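Side-chain contacts in trichothecene 3-O-acetyltransferase (Gibberella zeae, PDB 2RKV), which probably transfers the acetyl group of acetyl-CoA to the 3-hydroxyl of trichothecene mycotoxins such as T-2 toxin and deoxynivalenol: residues Asp165-Leu170 and Thr186-Asp191; Ser50-Trp55 and Asp178-Glu183. All blocks are in the same frame, centred on the assembly; numbering follows the deposited sequence. Where two conformers were deposited one is given.

Interaction 1: Asp165-Leu170 and Thr186-Asp191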
ATOM      1  N   ASP A 165      -4.916   8.020   0.552  1.00  8.66           N
ATOM      2  CA  ASP A 165      -5.581   8.573  -0.627  1.00  9.04           C
ATOM      3  C   ASP A 165      -6.603   9.639  -0.195  1.00  8.53           C
ATOM      4  O   ASP A 165      -6.693  10.707  -0.812  1.00  8.44           O
ATOM      5  CB  ASP A 165      -6.277   7.447  -1.411  1.00  8.95           C
ATOM      6  CG  ASP A 165      -6.935   7.936  -2.700  1.00  9.47           C
ATOM      7  OD1 ASP A 165      -6.368   8.817  -3.378  1.00 11.23           O
ATOM      8  OD2 ASP A 165      -8.008   7.403  -3.065  1.00 11.15           O
ATOM      9  N   ALA A 166      -7.366   9.354   0.866  1.00  8.50           N
ATOM     10  CA  ALA A 166      -8.371  10.305   1.359  1.00  8.93           C
ATOM     11  C   ALA A 166      -7.717  11.628   1.772  1.00  8.88           C
ATOM     12  O   ALA A 166      -8.212  12.700   1.421  1.00  9.33           O
ATOM     13  CB  ALA A 166      -9.152   9.700   2.514  1.00  9.09           C
ATOM     14  N   VAL A 167      -6.580  11.532   2.461  1.00  8.44           N
ATOM     15  CA  VAL A 167      -5.805  12.706   2.897  1.00  8.56           C
ATOM     16  C   VAL A 167      -5.281  13.489   1.683  1.00  8.93           C
ATOM     17  O   VAL A 167      -5.430  14.730   1.603  1.00  8.75           O
ATOM     18  CB  VAL A 167      -4.656  12.275   3.851  1.00  8.41           C
ATOM     19  CG1 VAL A 167      -3.690  13.434   4.144  1.00  9.27           C
ATOM     20  CG2 VAL A 167      -5.249  11.749   5.176  1.00  8.79           C
ATOM     21  N   ILE A 168      -4.691  12.766   0.732  1.00  8.37           N
ATOM     22  CA  ILE A 168      -4.121  13.380  -0.477  1.00  8.52           C
ATOM     23  C   ILE A 168      -5.205  14.077  -1.321  1.00  8.36           C
ATOM     24  O   ILE A 168      -4.999  15.189  -1.813  1.00  8.39           O
ATOM     25  CB  ILE A 168      -3.303  12.365  -1.312  1.00  8.58           C
ATOM     26  CG1 ILE A 168      -2.144  11.813  -0.472  1.00  7.35           C
ATOM     27  CG2 ILE A 168      -2.784  13.016  -2.605  1.00  9.24           C
ATOM     28  CD1 ILE A 168      -1.388  10.657  -1.120  1.00  9.12           C
ATOM     29  N   ARG A 169      -6.357  13.422  -1.450  1.00  8.54           N
ATOM     30  CA  ARG A 169      -7.505  13.978  -2.161  0.50  8.65           C
ATOM     31  C   ARG A 169      -7.900  15.341  -1.586  1.00  9.07           C
ATOM     32  O   ARG A 169      -8.138  16.296  -2.333  1.00  9.42           O
ATOM     33  CB  ARG A 169      -8.680  12.996  -2.085  0.50  8.53           C
ATOM     34  CG  ARG A 169      -9.984  13.463  -2.712  0.50  8.32           C
ATOM     35  CD  ARG A 169     -10.862  12.265  -3.084  0.50  9.26           C
ATOM     36  NE  ARG A 169     -11.206  11.425  -1.935  0.50  8.69           N
ATOM     37  CZ  ARG A 169     -10.735  10.195  -1.715  0.50  9.19           C
ATOM     38  NH1 ARG A 169     -11.132   9.518  -0.643  0.50  8.71           N
ATOM     39  NH2 ARG A 169      -9.878   9.630  -2.557  0.50  9.30           N
ATOM     40  N   LEU A 170      -7.979  15.425  -0.258  1.00  9.03           N
ATOM     41  CA  LEU A 170      -8.333  16.688   0.395  1.00  9.25           C
ATOM     42  C   LEU A 170      -7.204  17.704   0.274  1.00  9.15           C
ATOM     43  O   LEU A 170      -7.449  18.912   0.149  1.00  8.92           O
ATOM     44  CB  LEU A 170      -8.707  16.473   1.861  1.00  9.38           C
ATOM     45  CG  LEU A 170     -10.010  15.698   2.121  1.00  9.70           C
ATOM     46  CD1 LEU A 170     -10.420  15.856   3.580  1.00 11.75           C
ATOM     47  CD2 LEU A 170     -11.145  16.185   1.199  1.00 11.09           C
ATOM     48  N   THR A 186     -16.443  15.299   8.514  1.00 10.05           N
ATOM     49  CA  THR A 186     -16.873  14.305   9.493  1.00 10.06           C
ATOM     50  C   THR A 186     -15.965  13.070   9.464  1.00  9.78           C
ATOM     51  O   THR A 186     -15.473  12.630  10.514  1.00  9.49           O
ATOM     52  CB  THR A 186     -18.339  13.911   9.265  1.00 10.31           C
ATOM     53  OG1 THR A 186     -19.164  15.044   9.570  1.00  9.87           O
ATOM     54  CG2 THR A 186     -18.740  12.743  10.148  1.00 10.21           C
ATOM     55  N   ALA A 187     -15.737  12.535   8.263  1.00  9.37           N
ATOM     56  CA  ALA A 187     -14.888  11.345   8.094  1.00  9.48           C
ATOM     57  C   ALA A 187     -13.468  11.572   8.626  1.00  9.40           C
ATOM     58  O   ALA A 187     -12.892  10.701   9.276  1.00  9.29           O
ATOM     59  CB  ALA A 187     -14.864  10.907   6.632  1.00  9.83           C
ATOM     60  N   MET A 188     -12.936  12.769   8.374  1.00  9.24           N
ATOM     61  CA  MET A 188     -11.589  13.149   8.810  1.00  9.86           C
ATOM     62  C   MET A 188     -11.454  13.270  10.331  1.00 10.16           C
ATOM     63  O   MET A 188     -10.340  13.383  10.855  1.00 11.25           O
ATOM     64  CB  MET A 188     -11.182  14.478   8.159  1.00  9.55           C
ATOM     65  CG  MET A 188     -10.841  14.373   6.688  1.00 11.01           C
ATOM     66  SD  MET A 188      -9.348  13.397   6.372  1.00 12.91           S
ATOM     67  CE  MET A 188      -8.050  14.560   6.729  1.00 15.23           C
ATOM     68  N   ASN A 189     -12.586  13.231  11.036  1.00 10.60           N
ATOM     69  CA  ASN A 189     -12.594  13.483  12.470  1.00 11.27           C
ATOM     70  C   ASN A 189     -13.310  12.415  13.297  1.00 11.19           C
ATOM     71  O   ASN A 189     -13.494  12.571  14.511  1.00 10.93           O
ATOM     72  CB  ASN A 189     -13.137  14.890  12.744  1.00 10.88           C
ATOM     73  CG  ASN A 189     -12.174  15.968  12.283  1.00 11.45           C
ATOM     74  OD1 ASN A 189     -12.430  16.675  11.295  1.00 12.90           O
ATOM     75  ND2 ASN A 189     -11.035  16.067  12.962  1.00  9.36           N
ATOM     76  N   LEU A 190     -13.677  11.306  12.654  1.00 11.35           N
ATOM     77  CA  LEU A 190     -14.227  10.174  13.394  1.00 11.60           C
ATOM     78  C   LEU A 190     -13.233   9.704  14.450  1.00 11.83           C
ATOM     79  O   LEU A 190     -12.027   9.637  14.198  1.00 12.29           O
ATOM     80  CB  LEU A 190     -14.561   9.015  12.451  1.00 11.79           C
ATOM     81  CG  LEU A 190     -15.676   9.243  11.425  1.00 12.68           C
ATOM     82  CD1 LEU A 190     -15.711   8.066  10.468  1.00 12.46           C
ATOM     83  CD2 LEU A 190     -17.034   9.438  12.107  1.00 14.53           C
ATOM     84  N   ASP A 191     -13.742   9.379  15.633  1.00 11.44           N
ATOM     85  CA  ASP A 191     -12.907   8.784  16.667  1.00 12.01           C
ATOM     86  C   ASP A 191     -12.404   7.423  16.180  1.00 11.79           C
ATOM     87  O   ASP A 191     -13.176   6.617  15.646  1.00 12.29           O
ATOM     88  CB  ASP A 191     -13.682   8.636  17.971  1.00 11.64           C
ATOM     89  CG  ASP A 191     -12.771   8.463  19.173  1.00 14.47           C
ATOM     90  OD1 ASP A 191     -11.679   9.078  19.210  1.00 14.30           O
ATOM     91  OD2 ASP A 191     -13.151   7.708  20.083  1.00 19.20           O
TER

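Interaction 2: Ser50-Trp55 and Asp178-Glu183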
ATOM      1  N   SER A  50      -4.036  22.261   6.899  1.00 10.02           N
ATOM      2  CA  SER A  50      -3.671  22.218   8.321  1.00 11.35           C
ATOM      3  C   SER A  50      -4.601  23.073   9.176  1.00 11.46           C
ATOM      4  O   SER A  50      -4.934  22.713  10.308  1.00 11.74           O
ATOM      5  CB  SER A  50      -2.232  22.706   8.524  1.00 11.48           C
ATOM      6  OG  SER A  50      -1.335  21.905   7.789  1.00 14.46           O
ATOM      7  N   GLU A  51      -5.021  24.206   8.626  1.00 11.77           N
ATOM      8  CA  GLU A  51      -5.945  25.076   9.339  1.00 12.22           C
ATOM      9  C   GLU A  51      -7.298  24.389   9.503  1.00 12.03           C
ATOM     10  O   GLU A  51      -7.894  24.437  10.586  1.00 12.40           O
ATOM     11  CB  GLU A  51      -6.074  26.427   8.627  1.00 12.62           C
ATOM     12  CG  GLU A  51      -4.813  27.267   8.752  1.00 14.95           C
ATOM     13  CD  GLU A  51      -4.805  28.488   7.852  0.50 17.07           C
ATOM     14  OE1 GLU A  51      -5.511  28.492   6.816  0.50 19.18           O
ATOM     15  OE2 GLU A  51      -4.071  29.445   8.178  0.50 18.65           O
ATOM     16  N   ALA A  52      -7.750  23.717   8.441  1.00 11.13           N
ATOM     17  CA  ALA A  52      -9.022  22.993   8.451  1.00 10.88           C
ATOM     18  C   ALA A  52      -8.993  21.730   9.327  1.00 10.51           C
ATOM     19  O   ALA A  52      -9.942  21.459  10.067  1.00 10.48           O
ATOM     20  CB  ALA A  52      -9.439  22.646   7.023  1.00 10.89           C
ATOM     21  N   VAL A  53      -7.906  20.962   9.223  1.00  9.72           N
ATOM     22  CA  VAL A  53      -7.748  19.690   9.933  1.00  9.94           C
ATOM     23  C   VAL A  53      -6.354  19.653  10.555  1.00  9.87           C
ATOM     24  O   VAL A  53      -5.416  19.081   9.980  1.00  9.05           O
ATOM     25  CB  VAL A  53      -7.979  18.481   8.984  1.00  9.95           C
ATOM     26  CG1 VAL A  53      -7.935  17.160   9.750  1.00 11.16           C
ATOM     27  CG2 VAL A  53      -9.328  18.624   8.251  1.00 10.78           C
ATOM     28  N   PRO A  54      -6.191  20.314  11.718  1.00 10.14           N
ATOM     29  CA  PRO A  54      -4.880  20.447  12.361  1.00 10.00           C
ATOM     30  C   PRO A  54      -4.075  19.147  12.522  1.00  9.69           C
ATOM     31  O   PRO A  54      -2.844  19.184  12.404  1.00 10.42           O
ATOM     32  CB  PRO A  54      -5.216  21.092  13.709  1.00 10.36           C
ATOM     33  CG  PRO A  54      -6.431  21.947  13.381  1.00 10.53           C
ATOM     34  CD  PRO A  54      -7.234  21.061  12.452  1.00 10.43           C
ATOM     35  N   TRP A  55      -4.739  18.012  12.752  1.00  9.13           N
ATOM     36  CA  TRP A  55      -3.986  16.792  13.049  1.00  9.03           C
ATOM     37  C   TRP A  55      -3.115  16.293  11.897  1.00  8.85           C
ATOM     38  O   TRP A  55      -2.165  15.544  12.135  1.00  8.57           O
ATOM     39  CB  TRP A  55      -4.867  15.671  13.626  1.00  9.82           C
ATOM     40  CG  TRP A  55      -5.901  15.110  12.689  1.00  9.86           C
ATOM     41  CD1 TRP A  55      -7.254  15.339  12.715  1.00 11.14           C
ATOM     42  CD2 TRP A  55      -5.673  14.176  11.619  1.00 10.18           C
ATOM     43  NE1 TRP A  55      -7.878  14.617  11.716  1.00 10.14           N
ATOM     44  CE2 TRP A  55      -6.931  13.904  11.024  1.00 10.82           C
ATOM     45  CE3 TRP A  55      -4.527  13.554  11.095  1.00 10.25           C
ATOM     46  CZ2 TRP A  55      -7.074  13.035   9.930  1.00 10.66           C
ATOM     47  CZ3 TRP A  55      -4.668  12.689  10.006  1.00 10.59           C
ATOM     48  CH2 TRP A  55      -5.936  12.444   9.435  1.00 10.10           C
ATOM     49  N   ASP A 178     -10.675  24.677  -3.012  1.00 13.80           N
ATOM     50  CA  ASP A 178     -12.017  24.113  -3.117  1.00 13.41           C
ATOM     51  C   ASP A 178     -12.496  23.663  -1.735  1.00 13.81           C
ATOM     52  O   ASP A 178     -11.721  23.063  -0.986  1.00 13.71           O
ATOM     53  CB  ASP A 178     -12.012  22.937  -4.095  1.00 13.45           C
ATOM     54  CG  ASP A 178     -11.707  23.362  -5.522  1.00 12.50           C
ATOM     55  OD1 ASP A 178     -12.001  24.526  -5.886  1.00 11.88           O
ATOM     56  OD2 ASP A 178     -11.181  22.525  -6.297  1.00 13.19           O
ATOM     57  N   PRO A 179     -13.772  23.935  -1.395  1.00 13.86           N
ATOM     58  CA  PRO A 179     -14.217  23.674  -0.014  1.00 13.95           C
ATOM     59  C   PRO A 179     -14.366  22.182   0.291  1.00 13.67           C
ATOM     60  O   PRO A 179     -14.658  21.390  -0.614  1.00 13.87           O
ATOM     61  CB  PRO A 179     -15.584  24.366   0.056  1.00 14.40           C
ATOM     62  CG  PRO A 179     -16.081  24.375  -1.356  1.00 14.69           C
ATOM     63  CD  PRO A 179     -14.861  24.443  -2.254  1.00 13.70           C
ATOM     64  N   PHE A 180     -14.145  21.801   1.549  1.00 13.26           N
ATOM     65  CA  PHE A 180     -14.386  20.418   1.952  1.00 13.35           C
ATOM     66  C   PHE A 180     -15.877  20.249   2.216  1.00 13.03           C
ATOM     67  O   PHE A 180     -16.531  21.171   2.714  1.00 13.73           O
ATOM     68  CB  PHE A 180     -13.611  20.045   3.226  1.00 13.53           C
ATOM     69  CG  PHE A 180     -12.097  20.099   3.098  1.00 14.26           C
ATOM     70  CD1 PHE A 180     -11.457  20.206   1.865  1.00 14.01           C
ATOM     71  CD2 PHE A 180     -11.309  19.991   4.244  1.00 15.97           C
ATOM     72  CE1 PHE A 180     -10.058  20.247   1.787  1.00 13.67           C
ATOM     73  CE2 PHE A 180      -9.915  20.019   4.178  1.00 15.22           C
ATOM     74  CZ  PHE A 180      -9.287  20.147   2.942  1.00 14.35           C
ATOM     75  N   THR A 181     -16.421  19.077   1.899  1.00 12.48           N
ATOM     76  CA  THR A 181     -17.823  18.802   2.224  1.00 12.10           C
ATOM     77  C   THR A 181     -17.975  18.462   3.701  1.00 11.96           C
ATOM     78  O   THR A 181     -17.000  18.084   4.362  1.00 11.24           O
ATOM     79  CB  THR A 181     -18.393  17.642   1.399  1.00 12.31           C
ATOM     80  OG1 THR A 181     -17.749  16.420   1.784  1.00 12.36           O
ATOM     81  CG2 THR A 181     -18.189  17.887  -0.093  1.00 12.03           C
ATOM     82  N   GLU A 182     -19.205  18.567   4.214  1.00 11.98           N
ATOM     83  CA  GLU A 182     -19.467  18.190   5.597  0.50 12.19           C
ATOM     84  C   GLU A 182     -19.111  16.722   5.856  1.00 12.06           C
ATOM     85  O   GLU A 182     -18.510  16.400   6.886  1.00 12.21           O
ATOM     86  CB  GLU A 182     -20.916  18.493   5.982  0.50 12.53           C
ATOM     87  CG  GLU A 182     -21.216  19.982   6.068  0.50 12.66           C
ATOM     88  N   GLU A 183     -19.465  15.836   4.922  1.00 11.84           N
ATOM     89  CA  GLU A 183     -19.130  14.404   5.053  1.00 12.03           C
ATOM     90  C   GLU A 183     -17.615  14.182   5.116  1.00 11.43           C
ATOM     91  O   GLU A 183     -17.140  13.332   5.866  1.00 11.33           O
ATOM     92  CB  GLU A 183     -19.731  13.577   3.908  1.00 12.70           C
ATOM     93  CG  GLU A 183     -19.740  12.053   4.170  1.00 14.81           C
ATOM     94  CD  GLU A 183     -18.396  11.356   3.896  1.00 17.20           C
ATOM     95  OE1 GLU A 183     -17.617  11.840   3.045  1.00 17.11           O
ATOM     96  OE2 GLU A 183     -18.122  10.313   4.545  1.00 17.02           O
TER

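Interaction 1: Asp165-Leu170 and Thr186-Asp191
Leu170 and Met188 meet tip to tip between helix 161-176 and the type I turn of Ala187 to Leu190. Met188 accounts for about half of the 138 Å² buried there, with Leu170 its closest partner. Leu170 CD1 presses against Met188 CG at 3.5 Å, tighter than usual for two carbons. The same methyl also lies 3.9 Å from Met188 SD and 4.1 Å from Met188 CE, touching three consecutive atoms of the chain. The thioether can offer itself this way because it is curled: after CG is set opposite the carbonyl carbon, bends at chi2 (-66°) and chi3 (-80°) swing Met188 CE over toward Val167, one turn earlier on the helix than Leu170, where it comes within 4.3 Å of Val167 CG2. A flexible, unbranched methionine suits this place, since it can mould itself to the fixed shapes of the branched leucine and valine.

Polar interactions stay within each segment or reach beyond it. In the conformer described, Arg169 NH2 forms a salt bridge with Asp165 OD2 at 3.0 Å, a weak hydrogen bond with an N-H...O angle of 139°. OD2 lies at the guanidinium edge, in its plane, while one guanidinium face passes over Ala166 CA. Asp165 is buried, but Tyr388 OH and Gly384 N give its two oxygens further partners. In the other segment, where Ala187 to Leu190 form the beta turn, Asn189 N bonds to Thr186 O at 3.0 Å.

All three touching residues are buried. Phe49 of helix 35-52 packs on each of them, so the contact joins three helical elements of the N-terminal part, with Pro306 from a loop also lying against Val167.

Interaction 2: Ser50-Trp55 and Asp178-Glu183
Phe180 directs its ring at the end of helix 35-52, where Ala52 and Val53 receive it through a single ring carbon. CE2 lies 3.9 Å from Ala52 CB, which approaches the ring obliquely. Val53 CG2 stands at the ring edge, close to its plane, 4.3 Å from the same CE2. The two aliphatic groups thus meet one corner of the aromatic ring, and the 82 Å² buried between the segments makes this a modest, partly buried contact held by van der Waals forces.

The torsions of Phe180 explain the approach. With chi1 at -63°, CG lies opposite the carbonyl carbon and the ring is carried off the extended backbone; chi2 near -13° then turns its edge to Val53. The short methyl of Ala52 leaves room for the ring, with Ala52 CA and Phe180 CA 8.8 Å apart. Val53 is the first residue to leave the helical conformation, as suits a position before Pro54. Its CG2 faces Phe180, and its CG1 lies over the Trp55 ring, 3.2 Å above the plane and offset toward the rim.

Just beyond the phenylalanine, Thr181 is the N-cap of helix 182-187. Its side chain caps a backbone N farther along, and its own N bonds to the Glu184 carboxylate, a pairing consistent with a capping box. This marks the start of the helix, directly after the extended loop that carries Phe180.

Around the ring, Leu170 and Lys173 of helix 161-176 and Met185 of helix 182-187 also touch Phe180. The phenylalanine therefore sits in the connection between those two helices and packs against the C-terminal end of helix 35-52.

In the fold
Interactions 1 and 2 belong to one packed cluster, their centres 8 Å apart, and their segments alternate along the chain. Met188 O accepts a probable hydrogen bond from Trp55 NE1 at 2.9 Å, tying the turn of interaction 1 to the segment 50-55. Packing adds Leu170 O against Phe180 CE1 at 3.4 Å and Met188 CE against Val53 CG1 at 4.0 Å. None of the four segments supplies a residue to the T-2 or coenzyme A pockets. The closest link in sequence is helix 161-176, which starts soon after His156, a residue of the T-2 pocket and, by its sequence context, probably the histidine of the BAHD-family HXXXD motif.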